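Local coordinates for protein probable benzoylformate decarboxylase (Rhodococcus jostii, PDB 7ORX) that binds thiamine diphosphate and probably belongs to the thiamine diphosphate-dependent enzymes, built from three domains that each hold a parallel sheet, at residues Ser36-Pro39 / Asp40-Tyr44; Tyr12-Leu15 / Arg16-Leu20. All coordinates share one frame; numbering follows the deposited sequence.

Contact 1. Residues Ser36-Pro39 / Asp40-Tyr44; sequences SGMP and DDFRY
The loop that leads from helix 32-35 into strand 43-46 of the N-terminal thiamine diphosphate-binding domain turns at Pro-39 to Asp-41, bringing Met-38 and Pro-39 against Phe-42 and Tyr-44. Pro-39 lies over one face of the Phe-42 ring in a CH-pi contact: its CD is 4.1 Å from the ring centroid and 20° off the ring normal, displaced toward the CD1 side. Next to Pro-39, Met-38 has an extended chain with CG anti to the backbone N (chi1 179°), which carries its methyl group across to the start of the strand, where CE of Met-38 lies 3.4 Å from CB of Phe-42 and 3.7 Å from CB of Tyr-44. The Met-38 and Tyr-44 side chains run at about a right angle to each other.

Strand 43-46 is the outermost strand, within the chain, of the six-stranded parallel sheet of this domain, and backbone hydrogen bonds between Arg-43 and both Thr-21 and Val-23 tie it to strand 22-25 and the residue just before it. At the turn, OD1 of Asp-41 lies against CB of Pro-39 at 3.4 Å, a van der Waals contact, while OD2 is in a salt bridge with NE of Arg-16. Met-38 and Tyr-44 both pack on Pro-477 of the second subunit, and the Tyr-44 side chain is about 9 Å from a bound thiamine diphosphate.

Contact 2. Residues Tyr12-Leu15 / Arg16-Leu20; sequences YELL and RARGL
Leu-15 and Leu-20 meet where helix 7-17 ends in a Schellman motif, the 6-to-1 backbone bond running from N of Leu-20 to O of Leu-15 at 2.9 Å. The companion bond joins N of Gly-19 to O of Arg-16 at 3.1 Å, and Gly-19, with phi 77°, is the C-prime residue that ends the helix. Before this cap, N of Arg-16 donates to O of Tyr-12 with an N-H...O angle of 162°; N of Arg-18 reaches O of Leu-14 less straight, as the helix finishes.

The apolar, tightly packed part is the pair Leu-15 and Leu-20. Beyond Gly-19, CD2 of Leu-20 comes back to 4.1 Å from CD2 of Leu-15, the two side chains crossing at about a right angle. Leu-14 instead sets an apolar group over a polar one: its CD1 lies over one face of the Arg-18 guanidinium, 3.7 Å from NH2, which leaves the nitrogens to bond elsewhere, NH2 to Asn-143 and the carbonyl of Leu-177, NH1 to the carbonyl of Leu-178.

On the exposed side the contact is slacker. OE2 of Glu-13 and NH1 of Arg-16 form a long salt bridge of 3.6 Å, with the carboxylate and guanidinium planes nearly perpendicular. A bend at chi3 (-54°) turns the Arg-16 guanidinium back along the helix, and its NE pairs with Asp-41.

Leu-15 and Leu-20 both pack on Leu-69 of strand 68-73, whereas Leu-14 and Arg-18 face helix 138-149 through Asn-143 and His-147.

In the fold
Both contacts are local and partly buried, with centres 11 Å apart in the same N-terminal domain. Contact 2 closes a helix and relies on backbone hydrogen bonds; contact 1, a turn entering strand 43-46, is held across its segments by side-chain packing. They touch directly: NE of Arg-16 lies 2.7 Å from OD2 of Asp-41, and the Tyr-12 ring is met by Pro-39, whose CD is 3.4 Å from CD1 of Tyr-12, and edge-to-face by Phe-42. Contact 1 also reaches the second subunit, whereas no other chain of the assembly touches contact 2. In each, buried apolar residues (Phe-42 and Tyr-44; Leu-14, Leu-15 and Leu-20) give way to exposed charged ones, Asp-40 and Asp-41 or Glu-13.

Contact 1. Residues Ser36-Pro39 / Asp40-Tyr44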
loop_
_atom_site.group_PDB
_atom_site.type_symbol
_atom_site.label_atom_id
_atom_site.label_comp_id
_atom_site.label_asym_id
_atom_site.label_seq_id
_atom_site.Cartn_x
_atom_site.Cartn_y
_atom_site.Cartn_z
ATOM N N SER C 36 6.984 20.035 -24.184
ATOM C CA SER C 36 7.784 20.979 -25.008
ATOM C C SER C 36 8.506 20.220 -26.133
ATOM O O SER C 36 8.664 20.791 -27.219
ATOM C CB SER C 36 8.735 21.800 -24.165
ATOM O OG SER C 36 9.686 20.986 -23.489
ATOM N N GLY C 37 8.914 18.978 -25.871
ATOM C CA GLY C 37 9.695 18.146 -26.798
ATOM C C GLY C 37 8.805 17.318 -27.697
ATOM O O GLY C 37 9.326 16.499 -28.466
ATOM N N MET C 38 7.494 17.509 -27.613
ATOM C CA MET C 38 6.499 16.752 -28.415
ATOM C C MET C 38 6.737 17.050 -29.898
ATOM O O MET C 38 6.889 18.198 -30.283
ATOM C CB MET C 38 5.108 17.204 -28.007
ATOM C CG MET C 38 3.987 16.547 -28.735
ATOM S SD MET C 38 2.455 16.791 -27.743
ATOM C CE MET C 38 1.289 15.924 -28.783
ATOM N N PRO C 39 6.863 16.033 -30.771
ATOM C CA PRO C 39 6.964 16.258 -32.218
ATOM C C PRO C 39 5.696 16.765 -32.926
ATOM O O PRO C 39 4.673 16.826 -32.297
ATOM C CB PRO C 39 7.282 14.859 -32.777
ATOM C CG PRO C 39 7.806 14.106 -31.586
ATOM C CD PRO C 39 7.014 14.614 -30.403
ATOM N N ASP C 40 5.790 17.019 -34.229
ATOM C CA ASP C 40 4.695 17.542 -35.080
ATOM C C ASP C 40 3.730 16.436 -35.500
ATOM O O ASP C 40 2.568 16.777 -35.679
ATOM C CB ASP C 40 5.260 18.300 -36.283
ATOM C CG ASP C 40 5.833 19.649 -35.874
ATOM O OD1 ASP C 40 5.565 20.050 -34.707
ATOM O OD2 ASP C 40 6.536 20.296 -36.719
ATOM N N ASP C 41 4.163 15.180 -35.640
ATOM C CA ASP C 41 3.260 14.068 -36.068
ATOM C C ASP C 41 2.352 13.623 -34.894
ATOM O O ASP C 41 1.473 12.760 -35.100
ATOM C CB ASP C 41 4.042 12.921 -36.733
ATOM C CG ASP C 41 5.161 12.306 -35.899
ATOM O OD1 ASP C 41 6.029 13.083 -35.394
ATOM O OD2 ASP C 41 5.169 11.044 -35.752
ATOM N N PHE C 42 2.544 14.165 -33.687
ATOM C CA PHE C 42 1.751 13.831 -32.469
ATOM C C PHE C 42 0.631 14.868 -32.297
ATOM O O PHE C 42 0.889 16.071 -32.574
ATOM C CB PHE C 42 2.600 13.887 -31.198
ATOM C CG PHE C 42 3.472 12.694 -30.914
ATOM C CD1 PHE C 42 4.380 12.228 -31.841
ATOM C CD2 PHE C 42 3.412 12.059 -29.690
ATOM C CE1 PHE C 42 5.185 11.142 -31.571
ATOM C CE2 PHE C 42 4.203 10.956 -29.429
ATOM C CZ PHE C 42 5.089 10.504 -30.369
ATOM N N ARG C 43 -0.542 14.435 -31.825
ATOM C CA ARG C 43 -1.656 15.353 -31.510
ATOM C C ARG C 43 -1.960 15.304 -30.026
ATOM O O ARG C 43 -2.058 14.232 -29.502
ATOM C CB ARG C 43 -2.891 15.107 -32.377
ATOM C CG ARG C 43 -3.554 13.737 -32.361
ATOM C CD ARG C 43 -4.496 13.845 -33.572
ATOM N NE ARG C 43 -5.754 13.097 -33.648
ATOM C CZ ARG C 43 -5.859 11.794 -33.867
ATOM N NH1 ARG C 43 -4.779 11.047 -33.988
ATOM N NH2 ARG C 43 -7.041 11.226 -33.950
ATOM N N TYR C 44 -2.057 16.464 -29.392
ATOM C CA TYR C 44 -2.446 16.595 -27.975
ATOM C C TYR C 44 -3.938 16.926 -27.937
ATOM O O TYR C 44 -4.407 17.800 -28.696
ATOM C CB TYR C 44 -1.592 17.663 -27.309
ATOM C CG TYR C 44 -1.752 17.791 -25.819
ATOM C CD1 TYR C 44 -1.018 17.015 -24.938
ATOM C CD2 TYR C 44 -2.613 18.730 -25.289
ATOM C CE1 TYR C 44 -1.131 17.179 -23.562
ATOM C CE2 TYR C 44 -2.770 18.889 -23.920
ATOM C CZ TYR C 44 -1.999 18.135 -23.049
ATOM O OH TYR C 44 -2.177 18.317 -21.702
#

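Contact 2. Residues Tyr12-Leu15 / Arg16-Leu20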
loop_
_atom_site.group_PDB
_atom_site.type_symbol
_atom_site.label_atom_id
_atom_site.label_comp_id
_atom_site.label_asym_id
_atom_site.label_seq_id
_atom_site.Cartn_x
_atom_site.Cartn_y
_atom_site.Cartn_z
ATOM N N TYR C 12 9.871 9.874 -26.812
ATOM C CA TYR C 12 9.056 10.251 -28.002
ATOM C C TYR C 12 9.344 9.301 -29.166
ATOM O O TYR C 12 8.383 8.874 -29.819
ATOM C CB TYR C 12 9.240 11.719 -28.372
ATOM C CG TYR C 12 8.349 12.654 -27.590
ATOM C CD1 TYR C 12 6.974 12.559 -27.691
ATOM C CD2 TYR C 12 8.868 13.624 -26.741
ATOM C CE1 TYR C 12 6.138 13.400 -26.970
ATOM C CE2 TYR C 12 8.062 14.481 -26.021
ATOM C CZ TYR C 12 6.679 14.374 -26.140
ATOM O OH TYR C 12 5.822 15.210 -25.465
ATOM N N GLU C 13 10.590 8.890 -29.379
ATOM C CA GLU C 13 10.891 7.957 -30.495
ATOM C C GLU C 13 10.187 6.623 -30.213
ATOM O O GLU C 13 9.773 5.910 -31.175
ATOM C CB GLU C 13 12.410 7.864 -30.715
ATOM C CG GLU C 13 12.806 6.886 -31.826
ATOM C CD GLU C 13 13.371 7.372 -33.167
ATOM O OE1 GLU C 13 14.427 6.805 -33.605
ATOM O OE2 GLU C 13 12.706 8.241 -33.817
ATOM N N LEU C 14 10.037 6.312 -28.931
ATOM C CA LEU C 14 9.483 5.033 -28.469
ATOM C C LEU C 14 7.965 5.078 -28.583
ATOM O O LEU C 14 7.397 4.121 -29.135
ATOM C CB LEU C 14 9.960 4.820 -27.036
ATOM C CG LEU C 14 9.291 3.667 -26.306
ATOM C CD1 LEU C 14 9.804 2.324 -26.790
ATOM C CD2 LEU C 14 9.477 3.796 -24.804
ATOM N N LEU C 15 7.320 6.145 -28.082
ATOM C CA LEU C 15 5.850 6.282 -28.165
ATOM C C LEU C 15 5.444 6.191 -29.637
ATOM O O LEU C 15 4.438 5.562 -29.907
ATOM C CB LEU C 15 5.420 7.612 -27.551
ATOM C CG LEU C 15 5.807 7.800 -26.091
ATOM C CD1 LEU C 15 5.612 9.226 -25.654
ATOM C CD2 LEU C 15 5.036 6.879 -25.186
ATOM N N ARG C 16 6.204 6.797 -30.557
ATOM C CA ARG C 16 5.899 6.763 -32.020
ATOM C C ARG C 16 6.005 5.316 -32.500
ATOM O O ARG C 16 5.150 4.892 -33.261
ATOM C CB ARG C 16 6.820 7.645 -32.876
ATOM C CG ARG C 16 6.481 7.558 -34.363
ATOM C CD ARG C 16 7.334 8.337 -35.366
ATOM N NE ARG C 16 7.416 9.752 -35.036
ATOM C CZ ARG C 16 8.385 10.328 -34.315
ATOM N NH1 ARG C 16 9.393 9.621 -33.843
ATOM N NH2 ARG C 16 8.355 11.627 -34.075
ATOM N N ALA C 17 7.065 4.623 -32.085
ATOM C CA ALA C 17 7.372 3.228 -32.469
ATOM C C ALA C 17 6.185 2.332 -32.103
ATOM O O ALA C 17 5.884 1.417 -32.865
ATOM C CB ALA C 17 8.614 2.805 -31.751
ATOM N N ARG C 18 5.508 2.645 -30.990
ATOM C CA ARG C 18 4.399 1.851 -30.393
ATOM C C ARG C 18 2.999 2.387 -30.783
ATOM O O ARG C 18 2.012 1.940 -30.203
ATOM C CB ARG C 18 4.544 1.882 -28.868
ATOM C CG ARG C 18 5.779 1.193 -28.307
ATOM C CD ARG C 18 5.949 -0.303 -28.644
ATOM N NE ARG C 18 7.100 -0.801 -27.872
ATOM C CZ ARG C 18 8.341 -0.850 -28.301
ATOM N NH1 ARG C 18 8.626 -0.517 -29.536
ATOM N NH2 ARG C 18 9.305 -1.245 -27.506
ATOM N N GLY C 19 2.899 3.349 -31.697
ATOM C CA GLY C 19 1.623 3.904 -32.174
ATOM C C GLY C 19 0.959 4.874 -31.215
ATOM O O GLY C 19 -0.136 5.267 -31.554
ATOM N N LEU C 20 1.559 5.271 -30.090
ATOM C CA LEU C 20 0.964 6.231 -29.101
ATOM C C LEU C 20 1.219 7.685 -29.513
ATOM O O LEU C 20 1.759 8.452 -28.682
ATOM C CB LEU C 20 1.533 6.019 -27.697
ATOM C CG LEU C 20 0.913 4.876 -26.900
ATOM C CD1 LEU C 20 1.289 3.540 -27.519
ATOM C CD2 LEU C 20 1.405 4.916 -25.466
#